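PDB 3WAD: glycosyltransferase from Streptomyces halstedii, which is a glycosyltransferase of the GT-B fold, with two Rossmann-like domains, and is found here as an assembly of two copies. Local coordinates for residues Ala23-His29 and Val406-Val410; Pro137-Ala142 and Val193-Leu199; Ala278-Phe284 and Asn298-Phe304. All blocks are in the same frame, centred on the assembly; numbering follows the deposited sequence.

How the contacts relate
The three contacts sample both halves of a GT-B chain. Contact 1 joins helix 18-27, in the N-terminal domain, to helix 402-415 near the C-terminus, and along the chain it encloses the other two. Contact 2, centred about 23 Å from it, belongs to the N-terminal half and links helix 135-141 to the loop entering helix 198-201. Contact 3 follows later in sequence and pairs strands 279-283 and 299-302 of the C-terminal half; its centre lies about 38 Å from that of contact 1 and 47 Å from that of contact 2. Contacts 2 and 3 thus each join elements within one half, whereas contact 1 ties the returning chain end to the N-terminal half.

Contact 1 (Ala23-His29 and Val406-Val410); sequences ALTTAGH and VGELV
Leu24 O receives two backbone N-H groups of its own segment, His29 N at 3.0 Å and, more weakly, Gly28 N; these bonds accompany the turn that ends helix 18-27, after which the His29 ring meets Val406 and Val410. Gly28 makes the turn with a positive phi of 122°, which closes a Schellman motif. The ring nitrogen His29 NE2 rests against methyl groups of the facing helix, Val410 CG2 at 3.8 Å and Val406 CG1 at 3.9 Å, while the other ring nitrogen, ND1, is hydrogen-bonded to the N-terminal amine of Met1.

Val406 is the centre of the contact, touching Ala23, Leu24, Ala27 and His29. With CG1 anti to its backbone N (chi1 166°), its two methyls part: CG1 leans on Ala27 CB at 4.0 Å as well as on the histidine, whereas CG2 presses on Ala23 CB at 3.7 Å. Leu24 reaches in from beside them, and its CD2 sits 3.9 Å from Val406 CG1 and 4.2 Å from Leu409 CD1. Leu24 and Leu409 both also touch Ile128 of strand 126-130, so this apolar layer runs on into the sheet. Ala23 also packs against Thr26 of the second subunit.

The axes of the two short helical segments pass 10.8 Å apart at a signed crossing angle of -78°. A helix near the C-terminus that returns to lie on the N-terminal domain, as helix 402-415 does here, is a characteristic feature of GT-B glycosyltransferases.

Contact 2 (Pro137-Ala142 and Val193-Leu199); sequences PIAAEA and VAFTESL
Val193 sets its two methyls against Ile138 and Glu141 of helix 135-141. CG1 lies on the Glu141 side chain, 3.8 Å from Glu141 CB, and CG2 points at the backbone, 3.5 Å from Ile138 O. The split follows from chi1 of 170°, which leaves CG1 anti to the backbone N and CG2 anti to the carbonyl carbon. Leu199 supplies the second apolar point: its CD2 touches Glu141 CG at 3.6 Å and Pro137 CB at 3.9 Å, while its other methyl, CD1, meets Ile138 CD1. Ile138 CD1 also touches Val193 CG1, so the isoleucine end ties the valine and the leucine together.

Val193 and Leu199 thus lie side by side along one side of the Glu141 stem, the valine at CB and the leucine at CG, and the glutamate chain bends at chi2 (-93°) to carry the carboxylate toward the loop. There Ser198 OG lies 3.3 Å from Glu141 OE1, a weak bond, and not a settled one, because the same proton has another acceptor within reach. Ser198 OG is closer to Thr196 OG1 of the same segment, at 2.8 Å, with either hydroxyl able to donate. The firmer partner of the carboxylate is His147, whose NE2 bonds to Glu141 OE1 and so helps to fix the group. Away from this polar cluster, the carbonyl oxygen of Leu199 is buried at the CB-CG edge of the proline ring, 3.5 Å from Pro137 CG, and has no polar partner in the model.

Farther out, Glu197 anchors the loop through a salt bridge to Arg161 and a hydrogen bond to Asn165, and Phe195 turns away to pack on helix 179-188. Around the contact, Ala139 and Ala142 touch helix 109-122, and Pro137 and Ala140 touch strands 126-130 and 147-150 of the N-terminal sheet.

Contact 3 (Ala278-Phe284 and Asn298-Phe304); sequences ADVVATF and NVRAVDF
Asn298 faces Ala278 and Asp279 at the start of a parallel strand pair. Its CB lies 4.0 Å from Asp279 OD1; chi1 of 64° then sets CG between the backbone N and the carbonyl carbon, directing the amide at Ala278, its plane 73° from that of the Asp279 carboxylate. At the tip, ND2 donates to Ala278 O at 2.9 Å, with the acceptor tilted slightly from the amide plane, and also bonds to Ala274 O. Asp279 in turn makes a salt bridge to Arg245.

The backbone ladder follows: Val280 N to Asn298 O (2.7 Å), Arg300 N to Val280 O, Ala282 N to Arg300 O (2.8 Å), then a more bent bond, Val302 N to Ala282 O (135°), and Phe284 N to Val302 O. Val280, Val299, Ala282 and Ala301 share one face of the sheet, and the edge of the Phe284 ring meets Ala301 CB at 4.1 Å.

This is the pairing of a beta-alpha-beta unit whose crossover is helix 286-292. Strand 299-302 borders the sheet, strand 279-283 continues it to strand 247-251, helix 266-274 packs on the Val299 face, and Trp238 of helix 237-240 touches Val281 and Val302 on the other.

Contact 1 (Ala23-His29 and Val406-Val410)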
loop_
_atom_site.group_PDB
_atom_site.type_symbol
_atom_site.label_atom_id
_atom_site.label_comp_id
_atom_site.label_asym_id
_atom_site.label_seq_id
_atom_site.Cartn_x
_atom_site.Cartn_y
_atom_site.Cartn_z
ATOM N N ALA B 23 -4.473 5.921 -0.986
ATOM C CA ALA B 23 -5.727 6.680 -0.634
ATOM C C ALA B 23 -6.751 6.523 -1.763
ATOM O O ALA B 23 -7.890 6.145 -1.496
ATOM C CB ALA B 23 -5.458 8.162 -0.338
ATOM N N LEU B 24 -6.337 6.714 -2.996
ATOM C CA LEU B 24 -7.205 6.473 -4.141
ATOM C C LEU B 24 -7.685 5.004 -4.236
ATOM O O LEU B 24 -8.885 4.716 -4.554
ATOM C CB LEU B 24 -6.498 6.862 -5.412
ATOM C CG LEU B 24 -6.317 8.385 -5.654
ATOM C CD1 LEU B 24 -5.240 8.551 -6.756
ATOM C CD2 LEU B 24 -7.697 9.087 -6.149
ATOM N N THR B 25 -6.771 4.068 -3.957
ATOM C CA THR B 25 -7.146 2.644 -3.974
ATOM C C THR B 25 -8.217 2.310 -2.913
ATOM O O THR B 25 -9.184 1.621 -3.212
ATOM C CB THR B 25 -5.877 1.775 -3.827
ATOM O OG1 THR B 25 -4.994 2.092 -4.936
ATOM C CG2 THR B 25 -6.205 0.274 -3.883
ATOM N N THR B 26 -8.079 2.811 -1.702
ATOM C CA THR B 26 -8.963 2.348 -0.645
ATOM C C THR B 26 -10.319 3.091 -0.657
ATOM O O THR B 26 -11.265 2.678 0.026
ATOM C CB THR B 26 -8.302 2.403 0.730
ATOM O OG1 THR B 26 -7.838 3.747 1.007
ATOM C CG2 THR B 26 -7.075 1.314 0.762
ATOM N N ALA B 27 -10.359 4.190 -1.381
ATOM C CA ALA B 27 -11.625 4.854 -1.705
ATOM C C ALA B 27 -12.346 4.149 -2.868
ATOM O O ALA B 27 -13.518 4.430 -3.084
ATOM C CB ALA B 27 -11.390 6.313 -1.981
ATOM N N GLY B 28 -11.673 3.269 -3.637
ATOM C CA GLY B 28 -12.367 2.312 -4.555
ATOM C C GLY B 28 -11.946 2.459 -5.999
ATOM O O GLY B 28 -12.390 1.715 -6.930
ATOM N N HIS B 29 -11.057 3.417 -6.235
ATOM C CA HIS B 29 -10.665 3.643 -7.574
ATOM C C HIS B 29 -9.650 2.618 -7.978
ATOM O O HIS B 29 -9.002 2.040 -7.103
ATOM C CB HIS B 29 -10.141 5.054 -7.616
ATOM C CG HIS B 29 -11.109 6.030 -7.011
ATOM N ND1 HIS B 29 -12.296 6.370 -7.636
ATOM C CD2 HIS B 29 -11.100 6.690 -5.820
ATOM C CE1 HIS B 29 -12.965 7.211 -6.865
ATOM N NE2 HIS B 29 -12.254 7.438 -5.768
ATOM N N VAL B 406 -8.413 12.992 -2.192
ATOM C CA VAL B 406 -9.041 12.122 -3.170
ATOM C C VAL B 406 -10.354 12.819 -3.605
ATOM O O VAL B 406 -10.669 12.844 -4.750
ATOM C CB VAL B 406 -9.349 10.713 -2.533
ATOM C CG1 VAL B 406 -10.328 9.910 -3.451
ATOM C CG2 VAL B 406 -8.052 9.948 -2.265
ATOM N N GLY B 407 -11.062 13.453 -2.668
ATOM C CA GLY B 407 -12.336 14.096 -3.005
ATOM C C GLY B 407 -12.116 15.229 -3.977
ATOM O O GLY B 407 -12.869 15.372 -4.884
ATOM N N GLU B 408 -11.029 15.998 -3.817
ATOM C CA GLU B 408 -10.691 17.004 -4.825
ATOM C C GLU B 408 -10.295 16.420 -6.136
ATOM O O GLU B 408 -10.544 17.003 -7.192
ATOM C CB GLU B 408 -9.529 17.897 -4.360
ATOM C CG GLU B 408 -9.807 18.600 -3.131
ATOM C CD GLU B 408 -10.619 19.869 -3.351
ATOM O OE1 GLU B 408 -11.147 20.138 -4.480
ATOM O OE2 GLU B 408 -10.775 20.583 -2.328
ATOM N N LEU B 409 -9.596 15.276 -6.103
ATOM C CA LEU B 409 -9.133 14.718 -7.338
ATOM C C LEU B 409 -10.348 14.201 -8.156
ATOM O O LEU B 409 -10.312 14.165 -9.373
ATOM C CB LEU B 409 -8.132 13.552 -7.054
ATOM C CG LEU B 409 -6.749 14.041 -6.539
ATOM C CD1 LEU B 409 -5.855 12.862 -6.181
ATOM C CD2 LEU B 409 -6.072 14.946 -7.525
ATOM N N VAL B 410 -11.355 13.699 -7.447
ATOM C CA VAL B 410 -12.604 13.249 -8.103
ATOM C C VAL B 410 -13.270 14.499 -8.685
ATOM O O VAL B 410 -13.779 14.413 -9.788
ATOM C CB VAL B 410 -13.522 12.477 -7.120
ATOM C CG1 VAL B 410 -14.990 12.342 -7.624
ATOM C CG2 VAL B 410 -12.950 11.059 -6.833
#

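Contact 2 (Pro137-Ala142 and Val193-Leu199)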
loop_
_atom_site.group_PDB
_atom_site.type_symbol
_atom_site.label_atom_id
_atom_site.label_comp_id
_atom_site.label_asym_id
_atom_site.label_seq_id
_atom_site.Cartn_x
_atom_site.Cartn_y
_atom_site.Cartn_z
ATOM N N PRO B 137 1.536 14.184 -19.162
ATOM C CA PRO B 137 0.600 15.092 -19.843
ATOM C C PRO B 137 0.350 14.726 -21.322
ATOM O O PRO B 137 -0.722 15.006 -21.768
ATOM C CB PRO B 137 1.268 16.491 -19.701
ATOM C CG PRO B 137 2.768 16.198 -19.542
ATOM C CD PRO B 137 2.792 14.866 -18.749
ATOM N N ILE B 138 1.334 14.207 -22.062
ATOM C CA ILE B 138 1.140 13.746 -23.463
ATOM C C ILE B 138 0.046 12.629 -23.502
ATOM O O ILE B 138 -1.017 12.735 -24.253
ATOM C CB ILE B 138 2.456 13.279 -24.075
ATOM C CG1 ILE B 138 3.512 14.404 -23.984
ATOM C CG2 ILE B 138 2.318 12.790 -25.539
ATOM C CD1 ILE B 138 3.116 15.701 -24.740
ATOM N N ALA B 139 0.251 11.604 -22.654
ATOM C CA ALA B 139 -0.692 10.494 -22.616
ATOM C C ALA B 139 -2.117 10.991 -22.270
ATOM O O ALA B 139 -3.083 10.576 -22.947
ATOM C CB ALA B 139 -0.242 9.427 -21.633
ATOM N N ALA B 140 -2.248 11.885 -21.278
ATOM C CA ALA B 140 -3.537 12.374 -20.788
ATOM C C ALA B 140 -4.350 13.111 -21.829
ATOM O O ALA B 140 -5.593 13.043 -21.798
ATOM C CB ALA B 140 -3.386 13.308 -19.595
ATOM N N GLU B 141 -3.638 13.848 -22.667
ATOM C CA GLU B 141 -4.230 14.721 -23.644
ATOM C C GLU B 141 -4.574 13.963 -24.929
ATOM O O GLU B 141 -5.258 14.474 -25.792
ATOM C CB GLU B 141 -3.238 15.837 -23.981
ATOM C CG GLU B 141 -3.044 16.743 -22.768
ATOM C CD GLU B 141 -3.947 17.938 -22.750
ATOM O OE1 GLU B 141 -3.791 18.790 -21.818
ATOM O OE2 GLU B 141 -4.795 18.027 -23.686
ATOM N N ALA B 142 -4.047 12.757 -25.075
ATOM C CA ALA B 142 -4.435 11.934 -26.180
ATOM C C ALA B 142 -5.866 11.448 -25.928
ATOM O O ALA B 142 -6.514 10.976 -26.820
ATOM C CB ALA B 142 -3.431 10.822 -26.343
ATOM N N VAL B 193 -1.000 15.404 -30.247
ATOM C CA VAL B 193 -1.200 16.257 -29.045
ATOM C C VAL B 193 -0.534 17.558 -29.386
ATOM O O VAL B 193 0.680 17.647 -29.845
ATOM C CB VAL B 193 -0.573 15.651 -27.740
ATOM C CG1 VAL B 193 -0.551 16.624 -26.557
ATOM C CG2 VAL B 193 -1.296 14.425 -27.319
ATOM N N ALA B 194 -1.346 18.594 -29.210
ATOM C CA ALA B 194 -0.943 19.958 -29.590
ATOM C C ALA B 194 -0.295 20.587 -28.378
ATOM O O ALA B 194 -0.789 20.364 -27.263
ATOM C CB ALA B 194 -2.216 20.773 -30.006
ATOM N N PHE B 195 0.755 21.403 -28.538
ATOM C CA PHE B 195 1.178 22.219 -27.362
ATOM C C PHE B 195 0.093 23.106 -26.759
ATOM O O PHE B 195 -0.467 23.946 -27.466
ATOM C CB PHE B 195 2.412 23.055 -27.637
ATOM C CG PHE B 195 2.869 23.805 -26.427
ATOM C CD1 PHE B 195 3.537 23.117 -25.370
ATOM C CD2 PHE B 195 2.556 25.183 -26.272
ATOM C CE1 PHE B 195 3.931 23.791 -24.205
ATOM C CE2 PHE B 195 2.969 25.890 -25.100
ATOM C CZ PHE B 195 3.645 25.193 -24.067
ATOM N N THR B 196 -0.231 22.919 -25.476
ATOM C CA THR B 196 -0.933 23.924 -24.692
ATOM C C THR B 196 -0.042 24.168 -23.490
ATOM O O THR B 196 0.791 23.299 -23.155
ATOM C CB THR B 196 -2.236 23.375 -24.101
ATOM O OG1 THR B 196 -2.006 22.045 -23.555
ATOM C CG2 THR B 196 -3.352 23.314 -25.156
ATOM N N GLU B 197 -0.294 25.258 -22.771
ATOM C CA GLU B 197 0.459 25.572 -21.579
ATOM C C GLU B 197 0.174 24.532 -20.470
ATOM O O GLU B 197 0.968 24.284 -19.577
ATOM C CB GLU B 197 0.182 27.006 -21.122
ATOM C CG GLU B 197 0.958 27.473 -19.862
ATOM C CD GLU B 197 2.516 27.539 -20.019
ATOM O OE1 GLU B 197 3.022 27.502 -21.157
ATOM O OE2 GLU B 197 3.246 27.643 -18.986
ATOM N N SER B 198 -0.975 23.896 -20.561
ATOM C CA SER B 198 -1.332 22.925 -19.570
ATOM C C SER B 198 -0.426 21.678 -19.696
ATOM O O SER B 198 -0.323 20.908 -18.760
ATOM C CB SER B 198 -2.813 22.596 -19.723
ATOM O OG SER B 198 -2.900 21.868 -20.920
ATOM N N LEU B 199 0.301 21.515 -20.806
ATOM C CA LEU B 199 1.284 20.404 -20.931
ATOM C C LEU B 199 2.501 20.643 -20.016
ATOM O O LEU B 199 3.211 19.703 -19.625
ATOM C CB LEU B 199 1.810 20.239 -22.383
ATOM C CG LEU B 199 0.725 19.752 -23.375
ATOM C CD1 LEU B 199 1.355 19.627 -24.697
ATOM C CD2 LEU B 199 0.117 18.384 -22.932
#

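Contact 3 (Ala278-Phe284 and Asn298-Phe304)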
loop_
_atom_site.group_PDB
_atom_site.type_symbol
_atom_site.label_atom_id
_atom_site.label_comp_id
_atom_site.label_asym_id
_atom_site.label_seq_id
_atom_site.Cartn_x
_atom_site.Cartn_y
_atom_site.Cartn_z
ATOM N N ALA B 278 22.555 13.003 24.847
ATOM C CA ALA B 278 21.525 12.165 24.182
ATOM C C ALA B 278 22.153 10.978 23.465
ATOM O O ALA B 278 23.354 11.006 23.198
ATOM C CB ALA B 278 20.705 13.002 23.204
ATOM N N ASP B 279 21.371 9.933 23.174
ATOM C CA ASP B 279 21.841 8.832 22.340
ATOM C C ASP B 279 21.684 9.141 20.853
ATOM O O ASP B 279 20.685 9.682 20.447
ATOM C CB ASP B 279 21.057 7.545 22.626
ATOM C CG ASP B 279 21.279 7.027 24.008
ATOM O OD1 ASP B 279 22.326 7.348 24.639
ATOM O OD2 ASP B 279 20.383 6.296 24.476
ATOM N N VAL B 280 22.654 8.790 20.033
ATOM C CA VAL B 280 22.572 9.133 18.607
ATOM C C VAL B 280 22.225 7.855 17.833
ATOM O O VAL B 280 22.828 6.837 18.102
ATOM C CB VAL B 280 23.874 9.851 18.133
ATOM C CG1 VAL B 280 23.959 9.964 16.631
ATOM C CG2 VAL B 280 23.951 11.240 18.832
ATOM N N VAL B 281 21.194 7.889 16.967
ATOM C CA VAL B 281 20.995 6.811 15.977
ATOM C C VAL B 281 21.513 7.369 14.651
ATOM O O VAL B 281 21.025 8.396 14.178
ATOM C CB VAL B 281 19.494 6.327 15.962
ATOM C CG1 VAL B 281 19.295 5.212 14.957
ATOM C CG2 VAL B 281 19.068 5.870 17.366
ATOM N N ALA B 282 22.571 6.779 14.103
ATOM C CA ALA B 282 23.222 7.313 12.886
ATOM C C ALA B 282 23.142 6.303 11.760
ATOM O O ALA B 282 23.378 5.131 11.957
ATOM C CB ALA B 282 24.659 7.644 13.159
ATOM N N THR B 283 22.778 6.755 10.572
ATOM C CA THR B 283 22.782 5.901 9.415
ATOM C C THR B 283 24.131 6.040 8.670
ATOM O O THR B 283 24.555 7.137 8.292
ATOM C CB THR B 283 21.520 6.102 8.510
ATOM O OG1 THR B 283 21.514 7.422 7.964
ATOM C CG2 THR B 283 20.234 5.930 9.326
ATOM N N PHE B 284 24.807 4.903 8.501
ATOM C CA PHE B 284 26.104 4.833 7.847
ATOM C C PHE B 284 26.259 3.583 6.949
ATOM O O PHE B 284 25.798 2.517 7.306
ATOM C CB PHE B 284 27.212 4.775 8.922
ATOM C CG PHE B 284 27.449 6.067 9.634
ATOM C CD1 PHE B 284 27.617 7.239 8.931
ATOM C CD2 PHE B 284 27.523 6.102 11.018
ATOM C CE1 PHE B 284 27.872 8.465 9.615
ATOM C CE2 PHE B 284 27.759 7.335 11.719
ATOM C CZ PHE B 284 27.925 8.501 11.001
ATOM N N ASN B 298 27.695 6.412 22.905
ATOM C CA ASN B 298 26.284 6.711 22.842
ATOM C C ASN B 298 25.746 6.748 21.392
ATOM O O ASN B 298 24.619 7.249 21.175
ATOM C CB ASN B 298 26.068 8.074 23.499
ATOM C CG ASN B 298 26.767 9.195 22.735
ATOM O OD1 ASN B 298 27.813 8.967 22.140
ATOM N ND2 ASN B 298 26.146 10.377 22.677
ATOM N N VAL B 299 26.545 6.274 20.432
ATOM C CA VAL B 299 26.149 6.183 19.008
ATOM C C VAL B 299 25.766 4.774 18.573
ATOM O O VAL B 299 26.604 3.891 18.649
ATOM C CB VAL B 299 27.319 6.611 18.029
ATOM C CG1 VAL B 299 26.954 6.432 16.568
ATOM C CG2 VAL B 299 27.756 8.060 18.287
ATOM N N ARG B 300 24.561 4.574 18.027
ATOM C CA ARG B 300 24.237 3.326 17.298
ATOM C C ARG B 300 24.276 3.517 15.803
ATOM O O ARG B 300 23.550 4.361 15.245
ATOM C CB ARG B 300 22.853 2.794 17.693
ATOM C CG ARG B 300 22.413 1.574 16.855
ATOM C CD ARG B 300 20.977 1.167 17.204
ATOM N NE ARG B 300 20.730 1.159 18.651
ATOM C CZ ARG B 300 20.839 0.060 19.427
ATOM N NH1 ARG B 300 21.165 -1.129 18.912
ATOM N NH2 ARG B 300 20.617 0.139 20.732
ATOM N N ALA B 301 25.090 2.751 15.126
ATOM C CA ALA B 301 25.183 2.889 13.665
ATOM C C ALA B 301 24.283 1.827 13.025
ATOM O O ALA B 301 24.232 0.706 13.485
ATOM C CB ALA B 301 26.584 2.751 13.184
ATOM N N VAL B 302 23.548 2.190 11.983
ATOM C CA VAL B 302 22.461 1.352 11.485
ATOM C C VAL B 302 22.467 1.651 9.981
ATOM O O VAL B 302 22.697 2.784 9.599
ATOM C CB VAL B 302 21.227 1.820 12.235
ATOM C CG1 VAL B 302 20.219 2.354 11.311
ATOM C CG2 VAL B 302 20.783 0.793 13.246
ATOM N N ASP B 303 22.342 0.675 9.096
ATOM C CA ASP B 303 22.417 1.049 7.671
ATOM C C ASP B 303 21.124 1.754 7.225
ATOM O O ASP B 303 21.147 2.514 6.283
ATOM C CB ASP B 303 22.682 -0.149 6.775
ATOM C CG ASP B 303 21.562 -1.166 6.842
ATOM O OD1 ASP B 303 21.138 -1.517 7.977
ATOM O OD2 ASP B 303 21.106 -1.645 5.773
ATOM N N PHE B 304 20.015 1.491 7.916
ATOM C CA PHE B 304 18.722 2.138 7.604
ATOM C C PHE B 304 17.847 2.108 8.824
ATOM O O PHE B 304 17.902 1.143 9.578
ATOM C CB PHE B 304 17.971 1.497 6.409
ATOM C CG PHE B 304 16.512 2.000 6.251
ATOM C CD1 PHE B 304 16.226 3.209 5.574
ATOM C CD2 PHE B 304 15.422 1.258 6.800
ATOM C CE1 PHE B 304 14.865 3.655 5.436
ATOM C CE2 PHE B 304 14.057 1.701 6.678
ATOM C CZ PHE B 304 13.789 2.902 5.992
#